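Short-chain-enoyl-CoA hydratase (Clostridium acetobutylicum, PDB 5Z7R) catalyses the reversible hydration of crotonyl-CoA to (3S)-3-hydroxybutyryl-CoA, also accepting hexenoyl-CoA but not its higher analogues. Local coordinates at residues 4-9 and 34-39; 42-47 and 94-99; 123-128 and 183-188. All coordinates share one frame; numbering follows the deposited sequence.

Contact 1. Residues 4-9 and 34-39; sequences NNVILE and KEMDYV
The polar part of this contact hangs on one carboxylate oxygen. Glu35 leaves helix 34-39 with CG anti to its own carbonyl carbon (chi1 -66°) and runs on extended, so the carboxylate is carried to the backbone just ahead of strand 6-9. There OE1 sits between two consecutive amides. The better bond comes from Asn5 N, 2.9 Å from Glu35 OE1 with 161° at the hydrogen, and it uses the syn lone pair of that oxygen. Asn4 N lies equally near but points past it, so its bond to the same oxygen is weak. A side-chain acceptor thus takes up backbone N-H groups before the strand begins. The CB of Asn5 lies 3.8 Å from Glu35 OE1.

The apolar part follows along the strand, where Val6 and Leu8 both point to the helix and the intervening Ile7 points away. Val6 puts its two methyls on different partners: CG1, anti to the backbone N, meets Val39 CG1 at 3.7 Å, while CG2 rests 3.8 Å from Met36 CE. Met36 reaches it because its chain bends at both chi2 and chi3. Leu8 CD1 touches Val39 CG2 more loosely, at 4.3 Å.

Strand and helix segments run nearly parallel, 13° apart with axes 9.3 Å from each other. Helix 30-45 joins the parallel neighbours 14-19 and 51-56 in a beta-alpha-beta crossover, over the edge where 6-11 is outermost within the chain. Val17 of the antiparallel neighbour 14-19 packs against Val6, Leu8 and Val39, while Met36 also touches Ile19 and, on helix 76-95, Val89.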
# COMPACT_ATOMS: atom_id res chain seq x y z
N ASN A 4 12.75 28.69 26.02
CA ASN A 4 14.02 29.39 25.82
C ASN A 4 14.95 28.82 24.74
O ASN A 4 16.13 29.14 24.70
CB ASN A 4 14.74 29.62 27.16
CG ASN A 4 14.98 28.34 27.93
OD1 ASN A 4 14.32 28.06 28.94
ND2 ASN A 4 15.93 27.55 27.47
N ASN A 5 14.38 28.00 23.85
CA ASN A 5 15.04 27.62 22.58
C ASN A 5 14.21 28.03 21.33
O ASN A 5 14.72 28.07 20.20
CB ASN A 5 15.33 26.10 22.57
CG ASN A 5 16.50 25.70 23.47
OD1 ASN A 5 17.28 26.53 23.90
ND2 ASN A 5 16.62 24.41 23.73
N VAL A 6 12.95 28.39 21.56
CA VAL A 6 11.97 28.63 20.49
C VAL A 6 11.09 29.84 20.75
O VAL A 6 10.38 29.88 21.74
CB VAL A 6 11.04 27.41 20.39
CG1 VAL A 6 10.04 27.57 19.23
CG2 VAL A 6 11.88 26.15 20.26
N ILE A 7 11.08 30.78 19.82
CA ILE A 7 10.22 31.93 19.93
C ILE A 7 8.94 31.71 19.13
O ILE A 7 9.00 31.17 18.04
CB ILE A 7 10.94 33.18 19.37
CG1 ILE A 7 12.29 33.38 20.07
CG2 ILE A 7 10.06 34.40 19.56
CD1 ILE A 7 13.22 34.33 19.35
N LEU A 8 7.81 32.15 19.65
CA LEU A 8 6.56 32.06 18.91
C LEU A 8 5.81 33.39 18.84
O LEU A 8 5.46 33.93 19.89
CB LEU A 8 5.65 31.03 19.56
CG LEU A 8 4.22 31.00 18.99
CD1 LEU A 8 4.18 30.41 17.57
CD2 LEU A 8 3.28 30.21 19.88
N GLU A 9 5.50 33.85 17.62
CA GLU A 9 4.86 35.15 17.37
C GLU A 9 3.68 35.04 16.42
O GLU A 9 3.67 34.18 15.56
CB GLU A 9 5.86 36.12 16.77
CG GLU A 9 7.27 35.97 17.30
CD GLU A 9 8.18 37.08 16.85
OE1 GLU A 9 7.88 38.27 17.14
OE2 GLU A 9 9.20 36.78 16.20
N LYS A 34 11.10 19.12 22.51
CA LYS A 34 10.01 19.20 23.48
C LYS A 34 9.26 20.53 23.36
O LYS A 34 8.03 20.55 23.25
CB LYS A 34 10.56 19.00 24.89
CG LYS A 34 10.89 17.55 25.23
CD LYS A 34 10.08 17.02 26.42
CE LYS A 34 10.56 17.63 27.74
NZ LYS A 34 9.54 17.54 28.83
N GLU A 35 9.99 21.63 23.34
CA GLU A 35 9.38 22.95 23.17
C GLU A 35 8.65 23.07 21.81
O GLU A 35 7.59 23.70 21.70
CB GLU A 35 10.46 24.04 23.32
CG GLU A 35 11.05 24.14 24.73
CD GLU A 35 12.17 25.17 24.87
OE1 GLU A 35 12.01 26.34 24.42
OE2 GLU A 35 13.21 24.81 25.47
N MET A 36 9.20 22.43 20.78
CA MET A 36 8.62 22.49 19.43
C MET A 36 7.24 21.85 19.46
O MET A 36 6.25 22.41 18.95
CB MET A 36 9.52 21.76 18.45
CG MET A 36 9.23 22.01 16.98
SD MET A 36 9.29 23.74 16.46
CE MET A 36 10.87 24.17 17.14
N ASP A 37 7.17 20.71 20.12
CA ASP A 37 5.93 19.97 20.26
C ASP A 37 4.90 20.79 21.02
O ASP A 37 3.70 20.87 20.65
CB ASP A 37 6.21 18.64 20.97
CG ASP A 37 5.03 17.69 20.91
OD1 ASP A 37 4.47 17.47 19.82
OD2 ASP A 37 4.64 17.18 21.97
N TYR A 38 5.38 21.47 22.06
CA TYR A 38 4.52 22.36 22.81
C TYR A 38 4.02 23.50 21.90
O TYR A 38 2.79 23.82 21.90
CB TYR A 38 5.24 22.86 24.09
CG TYR A 38 4.49 24.00 24.76
CD1 TYR A 38 4.75 25.32 24.39
CD2 TYR A 38 3.52 23.75 25.74
CE1 TYR A 38 4.06 26.37 24.96
CE2 TYR A 38 2.82 24.81 26.32
CZ TYR A 38 3.10 26.13 25.92
OH TYR A 38 2.45 27.22 26.46
N VAL A 39 4.91 24.11 21.10
CA VAL A 39 4.45 25.27 20.32
C VAL A 39 3.55 24.76 19.23
O VAL A 39 2.54 25.41 18.92
CB VAL A 39 5.53 26.31 19.82
CG1 VAL A 39 6.89 26.12 20.49
CG2 VAL A 39 5.66 26.39 18.30

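Contact 2. Residues 42-47 and 94-99; sequences EIENDS and ELLEKP
Lys98 carries most of this contact, and its conformation is unusual at the root. Chi1 is close to eclipsed at -8°; chi2 then bends the chain at -75°, and beyond that it runs out nearly straight past the end of helix 42-45. On the way CG passes 4.1 Å from Ile43 CG2, the two side chains crossing obliquely, and CE comes within 3.4 Å of Ile43 O. The ammonium group ends on the chain just after the helix, where NZ donates to Asp46 O at 3.3 Å. It comes in from above the carbonyl plane, 58° out of it, instead of along a lone pair. A weak bond from NZ to Val49 O adds a second backbone acceptor.

Leu96 supplies the apolar half. With CG anti to the backbone N, its end is brought towards the helix: CD1 lies 3.6 Å from Glu44 CG and CD2 lies 4.3 Å from Ile43 CG2. Glu44 is extended beyond CG, so its CG serves the leucine while its carboxylate goes on to a salt bridge with Arg92.

Leu96 is also where the chain leaves helical geometry after helix 76-95, and Pro99 leads into strand 100-104. The arrangement therefore packs the C-terminal end of one helix against a helix-to-strand connection, both belonging to the spiral beta-beta-alpha core of the crotonase fold.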
# COMPACT_ATOMS: atom_id res chain seq x y z
N GLU A 42 0.37 24.39 20.79
CA GLU A 42 -0.13 25.76 20.94
C GLU A 42 -0.71 26.30 19.63
O GLU A 42 -1.78 26.87 19.62
CB GLU A 42 1.01 26.67 21.43
CG GLU A 42 0.60 27.84 22.31
CD GLU A 42 0.01 27.45 23.66
OE1 GLU A 42 0.41 26.40 24.22
OE2 GLU A 42 -0.84 28.22 24.15
N ILE A 43 -0.03 26.10 18.49
CA ILE A 43 -0.60 26.58 17.22
C ILE A 43 -1.84 25.78 16.86
O ILE A 43 -2.82 26.32 16.32
CB ILE A 43 0.43 26.54 16.09
CG1 ILE A 43 1.51 27.58 16.35
CG2 ILE A 43 -0.24 26.75 14.72
CD1 ILE A 43 2.88 27.20 15.84
N GLU A 44 -1.82 24.49 17.19
CA GLU A 44 -2.98 23.64 16.96
C GLU A 44 -4.27 24.25 17.53
O GLU A 44 -5.27 24.29 16.84
CB GLU A 44 -2.77 22.23 17.51
CG GLU A 44 -1.91 21.33 16.61
CD GLU A 44 -1.75 19.91 17.15
OE1 GLU A 44 -2.17 19.65 18.30
OE2 GLU A 44 -1.21 19.05 16.41
N ASN A 45 -4.23 24.76 18.76
CA ASN A 45 -5.47 25.27 19.40
C ASN A 45 -5.82 26.70 19.01
O ASN A 45 -6.95 27.13 19.26
CB ASN A 45 -5.40 25.16 20.93
CG ASN A 45 -4.94 23.79 21.37
OD1 ASN A 45 -5.23 22.78 20.71
ND2 ASN A 45 -4.17 23.75 22.45
N ASP A 46 -4.90 27.42 18.37
CA ASP A 46 -5.14 28.80 17.98
C ASP A 46 -5.73 28.96 16.58
O ASP A 46 -5.01 28.98 15.59
CB ASP A 46 -3.86 29.62 18.10
CG ASP A 46 -4.12 31.13 18.08
OD1 ASP A 46 -5.11 31.59 17.46
OD2 ASP A 46 -3.31 31.84 18.69
N SER A 47 -7.05 29.12 16.52
CA SER A 47 -7.74 29.17 15.25
C SER A 47 -7.59 30.53 14.55
O SER A 47 -7.96 30.67 13.39
CB SER A 47 -9.21 28.78 15.41
OG SER A 47 -9.80 29.45 16.49
N GLU A 94 4.15 17.91 10.20
CA GLU A 94 3.77 17.57 8.81
C GLU A 94 2.28 17.51 8.68
O GLU A 94 1.72 17.99 7.69
CB GLU A 94 4.41 16.23 8.43
CG GLU A 94 4.15 15.72 7.04
CD GLU A 94 5.06 14.59 6.76
OE1 GLU A 94 6.00 14.79 6.00
OE2 GLU A 94 4.91 13.51 7.41
N LEU A 95 1.60 16.99 9.71
CA LEU A 95 0.14 16.79 9.65
C LEU A 95 -0.64 17.98 10.14
O LEU A 95 -1.87 18.06 9.92
CB LEU A 95 -0.26 15.55 10.48
CG LEU A 95 0.17 14.22 9.88
CD1 LEU A 95 0.05 13.07 10.87
CD2 LEU A 95 -0.67 13.95 8.61
N LEU A 96 0.04 18.88 10.85
CA LEU A 96 -0.59 20.09 11.39
C LEU A 96 -1.58 20.68 10.41
O LEU A 96 -1.24 20.96 9.27
CB LEU A 96 0.49 21.13 11.72
CG LEU A 96 0.02 22.53 12.14
CD1 LEU A 96 -1.00 22.42 13.26
CD2 LEU A 96 1.21 23.37 12.57
N GLU A 97 -2.80 20.91 10.85
CA GLU A 97 -3.84 21.36 9.96
C GLU A 97 -3.78 22.84 9.51
O GLU A 97 -4.68 23.31 8.87
CB GLU A 97 -5.20 21.02 10.57
CG GLU A 97 -5.37 19.52 10.81
CD GLU A 97 -6.76 19.00 10.44
OE1 GLU A 97 -6.87 18.15 9.50
OE2 GLU A 97 -7.72 19.45 11.13
N LYS A 98 -2.71 23.55 9.79
CA LYS A 98 -2.40 24.77 9.04
C LYS A 98 -1.13 24.52 8.22
O LYS A 98 -0.25 23.80 8.65
CB LYS A 98 -2.18 26.00 9.95
CG LYS A 98 -2.50 25.88 11.44
CD LYS A 98 -3.98 25.87 11.76
CE LYS A 98 -4.21 25.90 13.27
NZ LYS A 98 -5.56 26.39 13.66
N PRO A 99 -1.01 25.16 7.05
CA PRO A 99 0.17 25.06 6.22
C PRO A 99 1.40 25.60 6.89
O PRO A 99 1.31 26.63 7.56
CB PRO A 99 -0.17 25.95 5.06
CG PRO A 99 -1.66 25.81 4.96
CD PRO A 99 -2.08 25.88 6.37

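Contact 3. Residues 123-128 and 183-188; sequences IASSNA and VEPSEL
Ile123 opens the segment with its CG2 pressed against Leu188 CD1 at 3.4 Å, tighter than usual for two methyls, the side chains sliding past each other in opposite directions. Ala124 turns its methyl away and joins through the backbone: its carbonyl oxygen accepts Val183 N at 3.1 Å, in the carbonyl plane with 159° at the hydrogen. Ser125 pairs with Val183 in a parallel bridge, and its CA lies 3.1 Å from Val183 O in a CA-H...O contact. That bridge joins the short strand 182-183, outermost within this chain in the mixed sheet of the crotonase fold, to strand 121-125. The CB of Ser125 lies on the same face as that of Val183, and 3.8 Å from Leu188 CD2.

From Ser125 a type I turn runs to Ala128, leading the chain out of the strand. Ser126 N still gives a weak bond to Val183 O. Ser126 OG, set between the backbone N and the carbonyl carbon (chi1 65°), donates to Glu184 OE2 at 2.6 Å, from above the carboxylate plane. Although the CB of Glu184 points away, the bend at chi2 (-66°) folds its acid group back to the serine. The end of the Asn127 side chain comes near CG of Pro185.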
# COMPACT_ATOMS: atom_id res chain seq x y z
N ILE A 123 11.46 27.03 1.19
CA ILE A 123 11.94 28.18 0.49
C ILE A 123 13.27 28.49 1.17
O ILE A 123 13.43 28.22 2.35
CB ILE A 123 10.85 29.27 0.58
CG1 ILE A 123 10.32 29.56 -0.81
CG2 ILE A 123 11.23 30.52 1.35
CD1 ILE A 123 8.82 29.33 -0.90
N ALA A 124 14.24 28.94 0.42
CA ALA A 124 15.58 29.07 0.98
C ALA A 124 16.19 30.38 0.57
O ALA A 124 15.74 30.98 -0.41
CB ALA A 124 16.45 27.93 0.51
N SER A 125 17.23 30.79 1.31
CA SER A 125 18.06 31.94 0.94
C SER A 125 19.36 31.45 0.30
O SER A 125 19.86 30.37 0.62
CB SER A 125 18.32 32.92 2.11
OG SER A 125 18.98 32.32 3.20
N SER A 126 19.90 32.25 -0.62
CA SER A 126 20.94 31.75 -1.52
C SER A 126 22.15 31.21 -0.77
O SER A 126 22.95 30.47 -1.33
CB SER A 126 21.34 32.82 -2.57
OG SER A 126 21.95 33.95 -1.96
N ASN A 127 22.29 31.61 0.49
CA ASN A 127 23.33 31.08 1.39
C ASN A 127 23.03 29.70 1.98
O ASN A 127 23.96 29.03 2.42
CB ASN A 127 23.62 32.08 2.52
CG ASN A 127 22.48 32.22 3.52
OD1 ASN A 127 22.69 32.09 4.74
ND2 ASN A 127 21.28 32.49 3.04
N ALA A 128 21.78 29.26 1.98
CA ALA A 128 21.44 27.98 2.62
C ALA A 128 22.25 26.83 2.06
O ALA A 128 22.72 26.88 0.94
CB ALA A 128 19.95 27.69 2.54
N VAL A 183 15.80 32.88 -2.86
CA VAL A 183 15.84 34.35 -2.82
C VAL A 183 17.09 34.70 -2.04
O VAL A 183 17.79 33.80 -1.56
CB VAL A 183 14.64 34.98 -2.10
CG1 VAL A 183 13.33 34.69 -2.83
CG2 VAL A 183 14.54 34.53 -0.66
N GLU A 184 17.41 35.99 -1.94
CA GLU A 184 18.58 36.44 -1.18
C GLU A 184 18.16 36.57 0.27
O GLU A 184 16.97 36.75 0.56
CB GLU A 184 19.12 37.77 -1.72
CG GLU A 184 19.82 37.64 -3.07
CD GLU A 184 21.12 36.83 -3.02
OE1 GLU A 184 22.10 37.27 -2.35
OE2 GLU A 184 21.16 35.76 -3.66
N PRO A 185 19.12 36.50 1.21
CA PRO A 185 18.76 36.71 2.62
C PRO A 185 17.75 37.83 2.81
O PRO A 185 16.66 37.59 3.35
CB PRO A 185 20.09 37.07 3.24
CG PRO A 185 21.05 36.22 2.46
CD PRO A 185 20.56 36.26 1.04
N SER A 186 18.04 39.02 2.30
CA SER A 186 17.19 40.14 2.57
C SER A 186 15.72 39.95 2.16
O SER A 186 14.84 40.59 2.75
CB SER A 186 17.75 41.40 1.89
OG SER A 186 16.85 42.48 2.05
N GLU A 187 15.46 39.11 1.14
CA GLU A 187 14.10 38.85 0.66
C GLU A 187 13.35 37.67 1.38
O GLU A 187 12.13 37.57 1.30
CB GLU A 187 14.14 38.54 -0.84
CG GLU A 187 14.79 39.61 -1.71
CD GLU A 187 14.79 39.26 -3.21
OE1 GLU A 187 14.88 38.07 -3.58
OE2 GLU A 187 14.72 40.20 -4.03
N LEU A 188 14.07 36.79 2.06
CA LEU A 188 13.47 35.53 2.60
C LEU A 188 12.12 35.65 3.35
O LEU A 188 11.11 35.06 2.95
CB LEU A 188 14.49 34.82 3.48
CG LEU A 188 14.10 33.44 4.04
CD1 LEU A 188 13.34 32.65 2.98
CD2 LEU A 188 15.32 32.66 4.45

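From the N terminus, contact 1 closes first: strand 6-11 pairs with 14-19, and the chain returns along helix 30-45 to cover this edge of the six-stranded sheet. The same helix runs straight on into contact 2, where its end meets the connection from helix 76-95 to strand 100-104; the two contacts touch at Leu8 CD1 and Ile43 CD1, 3.9 Å apart. Contact 3 closes a third, separate loop, bringing strand 182-183 and the turn after it back beside strand 121-125. The three loops follow in series, neither nesting nor crossing. Contacts 1 and 3 involve the two strands of one sheet that are outermost within the chain, their centres about 23 Å apart.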